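Local structure of aldehyde dehydrogenase family protein (Pseudomonas syringae pv. tomato, 6X9L) at residues V151-T156 with D229-T234; A170-A175 with E474-T479; L181-L186 with L210-G215; Q289-P294 with E391-V396. The protein probably oxidises long-chain aliphatic aldehydes with NAD+ as electron acceptor, as a member of the aldehyde dehydrogenase family. The protein carries 1 engineered substitution. All coordinates share one frame; numbering follows the deposited sequence.

Contact 1 of 4, residues V151-T156 with D229-T234; sequences VCALIT and DMISIT. With NAD (nicotinamide-adenine-dinucleotide), chain D.
The carboxylate of D229 meets V151 through one oxygen: OD2 takes the N-H of V151 at 2.8 Å with its anti lone pair, the one turned away from OD1. OD2 also forms a salt bridge with R64. At the other end of the pair, the CG2 methyl of T234 sits over one face of the nicotinamide ring of NAD, 3.4 Å from C4N. CD1 of I155 comes to the edge of the adenine, near its plane, 3.8 Å from N3A.

Between these ends the backbones run parallel, their axes only 16° apart, and alternate as donor and acceptor. A153 N binds M230 O, and S232 N binds A153 O at 2.8 Å. I155 N then binds S232 O, and T234 N binds I155 O. These are neighbouring strands in the sheet of the Rossmann-like NAD-binding domain, and the cofactor lies where they end: T156 O accepts a 2.8 Å hydrogen bond from the ribose hydroxyl O3B.

On the face bearing A153, I155, I231 and I233, CG1 of I231 is anti to the backbone N (chi1 -174°). It lies alongside the A153 methyl, CB to CG1 3.6 Å, while the tips of I155 and I231 meet CD1 to CD1 at 3.9 Å. I155 and I233 carry this greasy surface on to the adenosine ribose. The reverse face bears C152, L154, M230 and S232; SG of C152 faces SD of M230 at 4.2 Å. K168 of helix 161-174 donates to the hydroxyls of both S232 and T234.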
# COMPACT_ATOMS: atom_id res chain seq x y z
N VAL A 151 3.22 -9.54 12.50
CA VAL A 151 3.61 -10.79 11.84
C VAL A 151 3.51 -10.59 10.33
O VAL A 151 2.49 -10.10 9.82
CB VAL A 151 2.72 -11.95 12.32
CG1 VAL A 151 3.02 -13.20 11.52
CG2 VAL A 151 2.90 -12.20 13.81
N CYS A 152 4.56 -10.98 9.60
CA CYS A 152 4.70 -10.71 8.17
C CYS A 152 4.92 -12.00 7.39
O CYS A 152 5.75 -12.84 7.77
CB CYS A 152 5.90 -9.76 7.90
SG CYS A 152 5.82 -8.18 8.74
N ALA A 153 4.20 -12.15 6.27
CA ALA A 153 4.41 -13.26 5.34
C ALA A 153 5.32 -12.81 4.20
O ALA A 153 5.04 -11.81 3.54
CB ALA A 153 3.08 -13.76 4.77
N LEU A 154 6.39 -13.56 3.97
CA LEU A 154 7.34 -13.25 2.91
C LEU A 154 7.39 -14.40 1.91
O LEU A 154 7.61 -15.56 2.30
CB LEU A 154 8.73 -13.00 3.48
CG LEU A 154 8.73 -12.17 4.76
CD1 LEU A 154 10.16 -12.11 5.36
CD2 LEU A 154 8.12 -10.77 4.54
N ILE A 155 7.19 -14.08 0.64
CA ILE A 155 7.23 -15.05 -0.45
C ILE A 155 8.25 -14.56 -1.48
O ILE A 155 8.20 -13.40 -1.91
CB ILE A 155 5.84 -15.24 -1.08
CG1 ILE A 155 4.83 -15.67 -0.01
CG2 ILE A 155 5.88 -16.26 -2.17
CD1 ILE A 155 3.42 -15.72 -0.54
N THR A 156 9.18 -15.43 -1.86
CA THR A 156 10.30 -15.04 -2.70
C THR A 156 10.48 -15.95 -3.91
O THR A 156 10.04 -17.11 -3.91
CB THR A 156 11.59 -15.01 -1.86
OG1 THR A 156 11.70 -16.21 -1.10
CG2 THR A 156 11.58 -13.80 -0.92
N ASP A 229 -0.36 -9.79 9.63
CA ASP A 229 -0.68 -8.37 9.50
C ASP A 229 -0.24 -7.80 8.18
O ASP A 229 -0.75 -6.74 7.78
CB ASP A 229 -0.02 -7.60 10.64
CG ASP A 229 -0.35 -8.18 11.98
OD1 ASP A 229 -1.56 -8.23 12.29
OD2 ASP A 229 0.58 -8.62 12.71
N MET A 230 0.69 -8.46 7.50
CA MET A 230 1.25 -7.95 6.27
C MET A 230 1.81 -9.12 5.49
O MET A 230 2.25 -10.11 6.08
CB MET A 230 2.35 -6.92 6.52
CG MET A 230 3.31 -6.81 5.36
SD MET A 230 4.59 -5.60 5.62
CE MET A 230 5.59 -5.96 4.18
N ILE A 231 1.78 -9.00 4.16
CA ILE A 231 2.38 -9.98 3.26
C ILE A 231 3.16 -9.22 2.18
O ILE A 231 2.69 -8.21 1.64
CB ILE A 231 1.33 -10.93 2.63
CG1 ILE A 231 2.04 -12.02 1.80
CG2 ILE A 231 0.35 -10.19 1.72
CD1 ILE A 231 1.24 -13.29 1.63
N SER A 232 4.36 -9.70 1.89
CA SER A 232 5.23 -9.14 0.88
C SER A 232 5.62 -10.26 -0.08
O SER A 232 6.09 -11.32 0.35
CB SER A 232 6.49 -8.50 1.50
OG SER A 232 7.30 -7.93 0.49
N ILE A 233 5.42 -10.03 -1.37
CA ILE A 233 5.69 -11.05 -2.38
C ILE A 233 6.51 -10.43 -3.50
O ILE A 233 6.18 -9.36 -4.01
CB ILE A 233 4.41 -11.68 -2.96
CG1 ILE A 233 4.82 -12.67 -4.06
CG2 ILE A 233 3.45 -10.60 -3.48
CD1 ILE A 233 3.75 -13.67 -4.45
N THR A 234 7.59 -11.13 -3.86
CA THR A 234 8.37 -10.91 -5.07
C THR A 234 8.16 -12.10 -5.99
O THR A 234 8.59 -13.22 -5.68
CB THR A 234 9.83 -10.74 -4.70
OG1 THR A 234 9.96 -9.56 -3.89
CG2 THR A 234 10.70 -10.65 -5.95
PA NAD D . 6.13 -16.78 -9.38
O1A NAD D . 5.22 -15.61 -9.44
O2A NAD D . 5.69 -17.92 -10.22
O5B NAD D . 6.36 -17.27 -7.85
C5B NAD D . 6.86 -16.38 -6.87
C4B NAD D . 6.58 -16.93 -5.46
O4B NAD D . 5.18 -17.02 -5.28
C3B NAD D . 7.10 -18.34 -5.25
O3B NAD D . 7.54 -18.45 -3.90
C2B NAD D . 5.89 -19.23 -5.46
O2B NAD D . 5.94 -20.43 -4.72
C1B NAD D . 4.81 -18.34 -4.90
N9A NAD D . 3.49 -18.56 -5.47
C8A NAD D . 3.16 -19.02 -6.73
N7A NAD D . 1.81 -18.99 -6.82
C5A NAD D . 1.30 -18.51 -5.66
C6A NAD D . 0.00 -18.26 -5.23
N6A NAD D . -1.01 -18.36 -6.08
N1A NAD D . -0.19 -17.74 -3.97
C2A NAD D . 0.88 -17.47 -3.14
N3A NAD D . 2.17 -17.71 -3.58
C4A NAD D . 2.35 -18.22 -4.81
O3 NAD D . 7.62 -16.26 -9.70
PN NAD D . 8.57 -16.61 -10.95
O1N NAD D . 7.93 -16.14 -12.20
O2N NAD D . 9.03 -18.01 -10.84
O5D NAD D . 9.74 -15.57 -10.47
C5D NAD D . 10.28 -14.67 -11.40
C4D NAD D . 9.41 -13.41 -11.43
O4D NAD D . 9.68 -12.62 -10.28
C3D NAD D . 9.74 -12.55 -12.63
O3D NAD D . 8.57 -11.92 -13.08
C2D NAD D . 10.63 -11.49 -12.03
O2D NAD D . 10.64 -10.30 -12.78
C1D NAD D . 9.99 -11.30 -10.66
N1N NAD D . 10.95 -10.61 -9.80
C2N NAD D . 10.69 -9.33 -9.38
C3N NAD D . 11.62 -8.65 -8.61
C7N NAD D . 11.39 -7.24 -8.14
O7N NAD D . 12.24 -6.77 -7.13
N7N NAD D . 10.45 -6.47 -8.68
C4N NAD D . 12.82 -9.26 -8.26
C5N NAD D . 13.08 -10.55 -8.70
C6N NAD D . 12.14 -11.22 -9.48

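Contact 2 of 4, residues A170-A175 with E474-T479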
# COMPACT_ATOMS: atom_id res chain seq x y z
N ALA A 170 15.82 -8.80 6.40
CA ALA A 170 16.62 -7.85 7.16
C ALA A 170 15.80 -6.65 7.61
O ALA A 170 15.70 -6.41 8.82
CB ALA A 170 17.84 -7.43 6.33
N PRO A 171 15.15 -5.90 6.72
CA PRO A 171 14.33 -4.77 7.18
C PRO A 171 13.20 -5.18 8.11
O PRO A 171 12.97 -4.51 9.13
CB PRO A 171 13.81 -4.17 5.86
CG PRO A 171 13.79 -5.34 4.93
CD PRO A 171 15.00 -6.14 5.27
N ALA A 172 12.48 -6.26 7.79
CA ALA A 172 11.40 -6.75 8.64
C ALA A 172 11.87 -6.99 10.07
O ALA A 172 11.25 -6.53 11.04
CB ALA A 172 10.83 -8.04 8.05
N ILE A 173 12.97 -7.72 10.21
CA ILE A 173 13.53 -8.02 11.53
C ILE A 173 13.98 -6.75 12.22
O ILE A 173 13.79 -6.58 13.43
CB ILE A 173 14.70 -9.00 11.37
CG1 ILE A 173 14.21 -10.34 10.82
CG2 ILE A 173 15.43 -9.15 12.66
CD1 ILE A 173 13.02 -10.87 11.56
N ALA A 174 14.59 -5.84 11.47
CA ALA A 174 15.15 -4.63 12.06
C ALA A 174 14.05 -3.75 12.63
O ALA A 174 14.21 -3.15 13.70
CB ALA A 174 15.96 -3.86 11.02
N ALA A 175 12.91 -3.68 11.91
CA ALA A 175 11.76 -2.88 12.32
C ALA A 175 11.12 -3.41 13.59
O ALA A 175 10.28 -2.72 14.18
CB ALA A 175 10.73 -2.87 11.19
N GLU A 474 10.70 1.13 6.01
CA GLU A 474 9.44 1.74 6.43
C GLU A 474 8.21 0.96 5.96
O GLU A 474 7.13 1.14 6.53
CB GLU A 474 9.39 3.20 5.95
CG GLU A 474 10.46 4.07 6.65
CD GLU A 474 10.30 5.56 6.39
OE1 GLU A 474 9.89 5.94 5.27
OE2 GLU A 474 10.60 6.35 7.31
N GLU A 475 8.35 0.07 4.97
CA GLU A 475 7.26 -0.81 4.59
C GLU A 475 6.84 -1.74 5.73
O GLU A 475 5.73 -2.28 5.68
CB GLU A 475 7.65 -1.65 3.38
CG GLU A 475 7.99 -0.83 2.17
CD GLU A 475 6.76 -0.22 1.51
OE1 GLU A 475 5.67 -0.79 1.67
OE2 GLU A 475 6.91 0.81 0.81
N TYR A 476 7.68 -1.93 6.74
CA TYR A 476 7.33 -2.80 7.85
C TYR A 476 6.95 -2.04 9.11
O TYR A 476 6.78 -2.65 10.17
CB TYR A 476 8.49 -3.76 8.14
CG TYR A 476 8.73 -4.70 6.98
CD1 TYR A 476 8.06 -5.91 6.90
CD2 TYR A 476 9.60 -4.35 5.96
CE1 TYR A 476 8.27 -6.76 5.83
CE2 TYR A 476 9.82 -5.20 4.90
CZ TYR A 476 9.15 -6.40 4.83
OH TYR A 476 9.36 -7.25 3.77
N LEU A 477 6.77 -0.72 9.02
CA LEU A 477 6.32 0.08 10.15
C LEU A 477 4.92 0.62 9.93
O LEU A 477 4.60 1.08 8.83
CB LEU A 477 7.28 1.26 10.40
CG LEU A 477 8.73 0.84 10.63
CD1 LEU A 477 9.62 2.06 10.52
CD2 LEU A 477 8.90 0.13 11.97
N GLU A 478 4.08 0.53 10.96
CA GLU A 478 2.87 1.33 11.03
C GLU A 478 3.22 2.77 11.39
O GLU A 478 4.37 3.10 11.70
CB GLU A 478 1.89 0.78 12.04
CG GLU A 478 1.07 -0.37 11.53
CD GLU A 478 0.05 0.03 10.47
OE1 GLU A 478 -0.82 -0.81 10.15
OE2 GLU A 478 0.12 1.19 9.95
N THR A 479 2.21 3.61 11.39
CA THR A 479 2.37 5.03 11.70
C THR A 479 1.31 5.43 12.71
O THR A 479 0.10 5.19 12.49
CB THR A 479 2.29 5.86 10.41
OG1 THR A 479 3.49 5.64 9.66
CG2 THR A 479 2.13 7.35 10.70
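Y476 lays one face of its ring on the methyl of A172, whose CB stands 3.8 Å from the ring centroid and 19° off the ring normal, a CH-pi contact. The methyl is displaced toward the rim, and its closest ring atom is CE1 at 3.6 Å. P171 fits beside it: CG of the proline ring comes obliquely to CE2 of Y476, at 4.0 Å. Three residues further on, the A175 methyl is a second bump. It enters the notch between the two consecutive side chains of the partner, 3.9 Å from CB of Y476 and 3.6 Å from CD2 of L477.

P171 and A172 offer a shallow bed for a large aromatic ring. Y476 reaches it with CG anti to its carbonyl carbon (chi1 -64°), from a type I beta turn, E474 to L477, that leads into strand 477-483. The ring is wedged between helix 161-174 and the sheet, where it also packs on C152 and L154 of strand 143-155 and on M230 and S232 of strand 230-234.

Polar groups of both segments find partners outside the contact: R253 binds the carbonyls of E475 and L477, and W70 and R78 bind those of I173 and A174. Between the segments the contact is apolar packing and one CH-pi contact, so its hold rests on van der Waals fit and burial of apolar surface rather than on directional bonds.

Contact 3 of 4, residues L181-L186 with L210-G215; sequences LKPSEL and LVNGSG. With NAD (nicotinamide-adenine-dinucleotide), chain D.
K182 sends its side chain across to G213, where NZ donates to the carbonyl O at 2.9 Å. Its chain begins with CG anti to the backbone N (chi1 -166°), then bends at chi3 and chi4, which turns the ammonium toward G213 O and the ribose.

The close-packed part lies at the strand end. V211 N binds L181 O at 3.0 Å, and L181 pairs with L210 in a parallel bridge. Next to it the ring of P183 crosses L210 and N212 at about right angles: CG rests 4.2 Å from CG of L210, and CD comes close to V211 O. A191 of helix 188-201 also touches P183 and L210.

Beyond P183 the segments separate and become more polar. A water spans the gap, donating to P183 O and to N212 OD1 and accepting from G213 N. E185 and S214 are partly exposed, and S214, at the N-cap of helix 215-224, turns its OG to E217 N. E185 bends at chi2 and brings OE1 to a weak salt bridge with NZ of K182, 3.3 Å long, so the lysine charge probably steadies the carboxylate.

Both side chains converge on the adenosine ribose of NAD. Its O2B donates to OE1 of E185 at 2.8 Å, while K182 NZ makes weak bonds to O2B and O3B. G215, lacking a side chain, lets the adenine lie with a face against its CA. A glutamate taking one ribose hydroxyl, with a lysine close to both, beside a helix start is characteristic of the adenosine site of NAD-linked aldehyde dehydrogenases.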
# COMPACT_ATOMS: atom_id res chain seq x y z
N LEU A 181 8.55 -17.14 6.28
CA LEU A 181 9.05 -17.06 4.91
C LEU A 181 8.72 -18.34 4.16
O LEU A 181 8.98 -19.44 4.66
CB LEU A 181 10.57 -16.83 4.89
CG LEU A 181 11.32 -17.18 3.59
CD1 LEU A 181 10.88 -16.25 2.45
CD2 LEU A 181 12.83 -17.13 3.77
N LYS A 182 8.14 -18.21 2.97
CA LYS A 182 8.05 -19.33 2.05
C LYS A 182 9.00 -19.09 0.89
O LYS A 182 8.72 -18.23 0.04
CB LYS A 182 6.62 -19.53 1.53
CG LYS A 182 6.44 -20.89 0.84
CD LYS A 182 5.38 -20.89 -0.26
CE LYS A 182 5.95 -20.40 -1.59
NZ LYS A 182 7.09 -21.24 -2.05
N PRO A 183 10.14 -19.78 0.82
CA PRO A 183 11.04 -19.61 -0.33
C PRO A 183 10.42 -20.22 -1.57
O PRO A 183 9.44 -20.96 -1.51
CB PRO A 183 12.31 -20.36 0.06
CG PRO A 183 12.13 -20.77 1.51
CD PRO A 183 10.64 -20.80 1.76
N SER A 184 11.02 -19.91 -2.71
CA SER A 184 10.68 -20.61 -3.93
C SER A 184 10.92 -22.11 -3.77
O SER A 184 11.97 -22.54 -3.27
CB SER A 184 11.50 -20.05 -5.07
OG SER A 184 11.43 -20.89 -6.20
N GLU A 185 9.95 -22.92 -4.18
CA GLU A 185 10.19 -24.36 -4.17
C GLU A 185 11.19 -24.77 -5.23
O GLU A 185 11.65 -25.92 -5.21
CB GLU A 185 8.88 -25.12 -4.34
CG GLU A 185 8.11 -24.83 -5.64
CD GLU A 185 7.37 -23.49 -5.63
OE1 GLU A 185 7.83 -22.55 -4.94
OE2 GLU A 185 6.34 -23.37 -6.33
N LEU A 186 11.56 -23.88 -6.14
CA LEU A 186 12.62 -24.15 -7.10
C LEU A 186 13.99 -23.61 -6.67
O LEU A 186 14.94 -23.70 -7.44
CB LEU A 186 12.23 -23.59 -8.47
CG LEU A 186 10.85 -24.11 -8.92
CD1 LEU A 186 10.13 -23.17 -9.89
CD2 LEU A 186 11.02 -25.47 -9.55
N LEU A 210 10.60 -20.61 8.64
CA LEU A 210 10.73 -21.09 7.27
C LEU A 210 9.77 -22.26 7.01
O LEU A 210 9.79 -23.26 7.74
CB LEU A 210 12.17 -21.52 7.01
CG LEU A 210 12.55 -21.70 5.55
CD1 LEU A 210 14.02 -21.53 5.42
CD2 LEU A 210 12.15 -23.08 5.10
N VAL A 211 8.94 -22.14 5.98
CA VAL A 211 8.11 -23.25 5.53
C VAL A 211 8.28 -23.39 4.03
O VAL A 211 8.19 -22.41 3.28
CB VAL A 211 6.62 -23.07 5.89
CG1 VAL A 211 5.83 -24.29 5.45
CG2 VAL A 211 6.44 -22.83 7.39
N ASN A 212 8.52 -24.61 3.57
CA ASN A 212 8.60 -24.90 2.16
C ASN A 212 7.25 -25.37 1.64
O ASN A 212 6.42 -25.89 2.39
CB ASN A 212 9.68 -25.95 1.89
CG ASN A 212 11.07 -25.38 1.98
OD1 ASN A 212 11.33 -24.27 1.51
ND2 ASN A 212 11.98 -26.14 2.59
N GLY A 213 7.04 -25.18 0.34
CA GLY A 213 5.87 -25.73 -0.31
C GLY A 213 5.49 -24.91 -1.53
O GLY A 213 6.17 -23.98 -1.94
N SER A 214 4.35 -25.30 -2.11
CA SER A 214 3.88 -24.65 -3.32
C SER A 214 3.35 -23.26 -3.00
O SER A 214 2.92 -22.98 -1.87
CB SER A 214 2.80 -25.49 -3.99
OG SER A 214 1.56 -25.30 -3.33
N GLY A 215 3.39 -22.39 -4.00
CA GLY A 215 2.80 -21.08 -3.91
C GLY A 215 1.33 -21.15 -3.51
O GLY A 215 0.93 -20.65 -2.45
PA NAD D . 6.13 -16.78 -9.38
O1A NAD D . 5.22 -15.61 -9.44
O2A NAD D . 5.69 -17.92 -10.22
O5B NAD D . 6.36 -17.27 -7.85
C5B NAD D . 6.86 -16.38 -6.87
C4B NAD D . 6.58 -16.93 -5.46
O4B NAD D . 5.18 -17.02 -5.28
C3B NAD D . 7.10 -18.34 -5.25
O3B NAD D . 7.54 -18.45 -3.90
C2B NAD D . 5.89 -19.23 -5.46
O2B NAD D . 5.94 -20.43 -4.72
C1B NAD D . 4.81 -18.34 -4.90
N9A NAD D . 3.49 -18.56 -5.47
C8A NAD D . 3.16 -19.02 -6.73
N7A NAD D . 1.81 -18.99 -6.82
C5A NAD D . 1.30 -18.51 -5.66
C6A NAD D . 0.00 -18.26 -5.23
N6A NAD D . -1.01 -18.36 -6.08
N1A NAD D . -0.19 -17.74 -3.97
C2A NAD D . 0.88 -17.47 -3.14
N3A NAD D . 2.17 -17.71 -3.58
C4A NAD D . 2.35 -18.22 -4.81
O3 NAD D . 7.62 -16.26 -9.70
PN NAD D . 8.57 -16.61 -10.95
O1N NAD D . 7.93 -16.14 -12.20
O2N NAD D . 9.03 -18.01 -10.84
O5D NAD D . 9.74 -15.57 -10.47
C5D NAD D . 10.28 -14.67 -11.40
C4D NAD D . 9.41 -13.41 -11.43
O4D NAD D . 9.68 -12.62 -10.28
C3D NAD D . 9.74 -12.55 -12.63
O3D NAD D . 8.57 -11.92 -13.08
C2D NAD D . 10.63 -11.49 -12.03
O2D NAD D . 10.64 -10.30 -12.78
C1D NAD D . 9.99 -11.30 -10.66
N1N NAD D . 10.95 -10.61 -9.80
C2N NAD D . 10.69 -9.33 -9.38
C3N NAD D . 11.62 -8.65 -8.61
C7N NAD D . 11.39 -7.24 -8.14
O7N NAD D . 12.24 -6.77 -7.13
N7N NAD D . 10.45 -6.47 -8.68
C4N NAD D . 12.82 -9.26 -8.26
C5N NAD D . 13.08 -10.55 -8.70
C6N NAD D . 12.14 -11.22 -9.48
O HOH W 1 9.71 -23.50 -0.56

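Contact 4 of 4, residues Q289-P294 with E391-V396; sequences QSASAP and EIFGPV. Engineered in segment 289-294: A291 (natural residue Cys). With NAD (nicotinamide-adenine-dinucleotide), chain D; OYA (octanal), chain C.
F393 presents one face of its ring to the backbone of Q289 and S290, with Q289 CA 3.9 Å from the ring centroid and 11° off the normal. The opposite face is covered by the nicotinamide ribose of NAD around C3D, so the ring is layered between loop and cofactor. A291 stands at the ring edge, its CA in plane. This alanine is engineered in place of the natural Cys, the position of the nucleophile in this family.

E391 meets A291 by its carboxylate end. CG is anti to its backbone N (chi1 179°) and the chain is extended, which lays OE2 against A291 CA at 3.3 Å. Its OE1 accepts from O3D of the ribose at 2.9 Å; the matching bond of OE2 to O2D is less sure.

A291 N donates to the aldehyde oxygen OAB of octanal at 3.2 Å, consistent with a backbone contribution to an oxyanion hole. OG of S290 and of S292, at the first and third residues of a type I turn, lie near octanal C10.

One loop links helix 272-284 to strand 296-300 and the other links helix 386-389 to strand 396-402; the two strands are parallel neighbours in one sheet.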
# COMPACT_ATOMS: atom_id res chain seq x y z
N GLN A 289 17.39 -13.73 -16.25
CA GLN A 289 16.41 -14.09 -15.23
C GLN A 289 16.40 -13.03 -14.13
O GLN A 289 16.84 -13.24 -13.00
CB GLN A 289 16.69 -15.48 -14.69
CG GLN A 289 16.60 -16.58 -15.74
CD GLN A 289 17.21 -17.88 -15.25
OE1 GLN A 289 16.59 -18.95 -15.31
NE2 GLN A 289 18.42 -17.80 -14.74
N SER A 290 15.88 -11.86 -14.50
CA SER A 290 15.87 -10.69 -13.63
C SER A 290 14.81 -9.71 -14.11
O SER A 290 14.80 -9.32 -15.28
CB SER A 290 17.25 -10.06 -13.62
OG SER A 290 17.15 -8.75 -13.13
N ALA A 291 13.91 -9.32 -13.20
CA ALA A 291 12.76 -8.50 -13.60
C ALA A 291 13.19 -7.12 -14.09
O ALA A 291 12.55 -6.53 -14.97
CB ALA A 291 11.79 -8.37 -12.42
N SER A 292 14.25 -6.56 -13.52
CA SER A 292 14.64 -5.21 -13.88
C SER A 292 15.59 -5.17 -15.07
O SER A 292 16.02 -4.08 -15.46
CB SER A 292 15.27 -4.51 -12.67
OG SER A 292 16.30 -5.30 -12.14
N ALA A 293 15.91 -6.32 -15.66
CA ALA A 293 16.87 -6.34 -16.76
C ALA A 293 16.39 -5.45 -17.92
O ALA A 293 15.21 -5.49 -18.29
CB ALA A 293 17.09 -7.77 -17.24
N PRO A 294 17.28 -4.65 -18.50
CA PRO A 294 16.98 -3.77 -19.66
C PRO A 294 16.92 -4.51 -21.00
O PRO A 294 17.82 -4.46 -21.84
CB PRO A 294 18.12 -2.76 -19.62
CG PRO A 294 19.27 -3.51 -18.98
CD PRO A 294 18.66 -4.47 -18.01
N GLU A 391 7.24 -9.88 -20.55
CA GLU A 391 8.48 -10.25 -19.91
C GLU A 391 8.82 -11.69 -20.30
O GLU A 391 7.94 -12.56 -20.28
CB GLU A 391 8.36 -10.11 -18.40
CG GLU A 391 9.60 -10.49 -17.64
CD GLU A 391 9.43 -10.28 -16.14
OE1 GLU A 391 8.33 -10.57 -15.61
OE2 GLU A 391 10.39 -9.79 -15.51
N ILE A 392 10.07 -11.93 -20.67
CA ILE A 392 10.49 -13.23 -21.15
C ILE A 392 11.26 -14.00 -20.08
O ILE A 392 11.16 -15.23 -20.00
CB ILE A 392 11.33 -13.08 -22.43
CG1 ILE A 392 10.48 -12.48 -23.54
CG2 ILE A 392 11.90 -14.43 -22.82
CD1 ILE A 392 11.29 -11.91 -24.69
N PHE A 393 12.02 -13.29 -19.26
CA PHE A 393 12.78 -13.89 -18.17
C PHE A 393 13.78 -14.93 -18.68
O PHE A 393 13.97 -15.99 -18.09
CB PHE A 393 11.85 -14.49 -17.11
CG PHE A 393 12.22 -14.10 -15.72
CD1 PHE A 393 12.25 -12.76 -15.36
CD2 PHE A 393 12.61 -15.06 -14.79
CE1 PHE A 393 12.62 -12.37 -14.06
CE2 PHE A 393 12.98 -14.70 -13.50
CZ PHE A 393 12.99 -13.34 -13.13
N GLY A 394 14.44 -14.59 -19.77
CA GLY A 394 15.53 -15.35 -20.32
C GLY A 394 16.37 -14.40 -21.14
O GLY A 394 16.09 -13.20 -21.21
N PRO A 395 17.43 -14.90 -21.79
CA PRO A 395 18.38 -13.97 -22.45
C PRO A 395 17.94 -13.58 -23.86
O PRO A 395 18.45 -14.06 -24.89
CB PRO A 395 19.68 -14.78 -22.46
CG PRO A 395 19.19 -16.22 -22.60
CD PRO A 395 17.90 -16.30 -21.82
N VAL A 396 16.96 -12.67 -23.92
CA VAL A 396 16.31 -12.27 -25.15
C VAL A 396 16.23 -10.76 -25.13
O VAL A 396 15.52 -10.18 -24.30
CB VAL A 396 14.91 -12.89 -25.30
CG1 VAL A 396 14.24 -12.39 -26.57
CG2 VAL A 396 14.99 -14.41 -25.26
PA NAD D . 6.13 -16.78 -9.38
O1A NAD D . 5.22 -15.61 -9.44
O2A NAD D . 5.69 -17.92 -10.22
O5B NAD D . 6.36 -17.27 -7.85
C5B NAD D . 6.86 -16.38 -6.87
C4B NAD D . 6.58 -16.93 -5.46
O4B NAD D . 5.18 -17.02 -5.28
C3B NAD D . 7.10 -18.34 -5.25
O3B NAD D . 7.54 -18.45 -3.90
C2B NAD D . 5.89 -19.23 -5.46
O2B NAD D . 5.94 -20.43 -4.72
C1B NAD D . 4.81 -18.34 -4.90
N9A NAD D . 3.49 -18.56 -5.47
C8A NAD D . 3.16 -19.02 -6.73
N7A NAD D . 1.81 -18.99 -6.82
C5A NAD D . 1.30 -18.51 -5.66
C6A NAD D . 0.00 -18.26 -5.23
N6A NAD D . -1.01 -18.36 -6.08
N1A NAD D . -0.19 -17.74 -3.97
C2A NAD D . 0.88 -17.47 -3.14
N3A NAD D . 2.17 -17.71 -3.58
C4A NAD D . 2.35 -18.22 -4.81
O3 NAD D . 7.62 -16.26 -9.70
PN NAD D . 8.57 -16.61 -10.95
O1N NAD D . 7.93 -16.14 -12.20
O2N NAD D . 9.03 -18.01 -10.84
O5D NAD D . 9.74 -15.57 -10.47
C5D NAD D . 10.28 -14.67 -11.40
C4D NAD D . 9.41 -13.41 -11.43
O4D NAD D . 9.68 -12.62 -10.28
C3D NAD D . 9.74 -12.55 -12.63
O3D NAD D . 8.57 -11.92 -13.08
C2D NAD D . 10.63 -11.49 -12.03
O2D NAD D . 10.64 -10.30 -12.78
C1D NAD D . 9.99 -11.30 -10.66
N1N NAD D . 10.95 -10.61 -9.80
C2N NAD D . 10.69 -9.33 -9.38
C3N NAD D . 11.62 -8.65 -8.61
C7N NAD D . 11.39 -7.24 -8.14
O7N NAD D . 12.24 -6.77 -7.13
N7N NAD D . 10.45 -6.47 -8.68
C4N NAD D . 12.82 -9.26 -8.26
C5N NAD D . 13.08 -10.55 -8.70
C6N NAD D . 12.14 -11.22 -9.48
C14 OYA C . 23.32 -5.51 -10.44
C5 OYA C . 21.96 -6.18 -10.47
C6 OYA C . 21.53 -6.48 -9.05
C11 OYA C . 20.45 -7.54 -9.06
C7 OYA C . 19.09 -6.94 -9.33
C8 OYA C . 18.06 -8.06 -9.21
C9 OYA C . 16.64 -7.54 -9.06
C10 OYA C . 15.79 -7.88 -10.27
OAB OYA C . 15.22 -8.96 -10.32

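In the fold
From the N terminus, segment 151-156 opens contact 1, 170-175 opens contact 2 and 181-186 opens contact 3. Contact 3 closes first, at 210-215, within the spans of both others. Contact 1 closes at 229-234, so it crosses contact 2, which stays open until 474-479. Contact 4, 289-294 with 391-396, follows contact 1 in series and falls wholly within contact 2. Contacts 1, 2 and 3 all reach the same mixed sheet; contacts 1 and 2 touch through Y476, and strand 178-182 pairs with strand 143-155. Contact 4 lies in loops that lead into the other sheet, and its centre is about 24 Å from that of contact 1; NAD bridges contacts 1, 3 and 4.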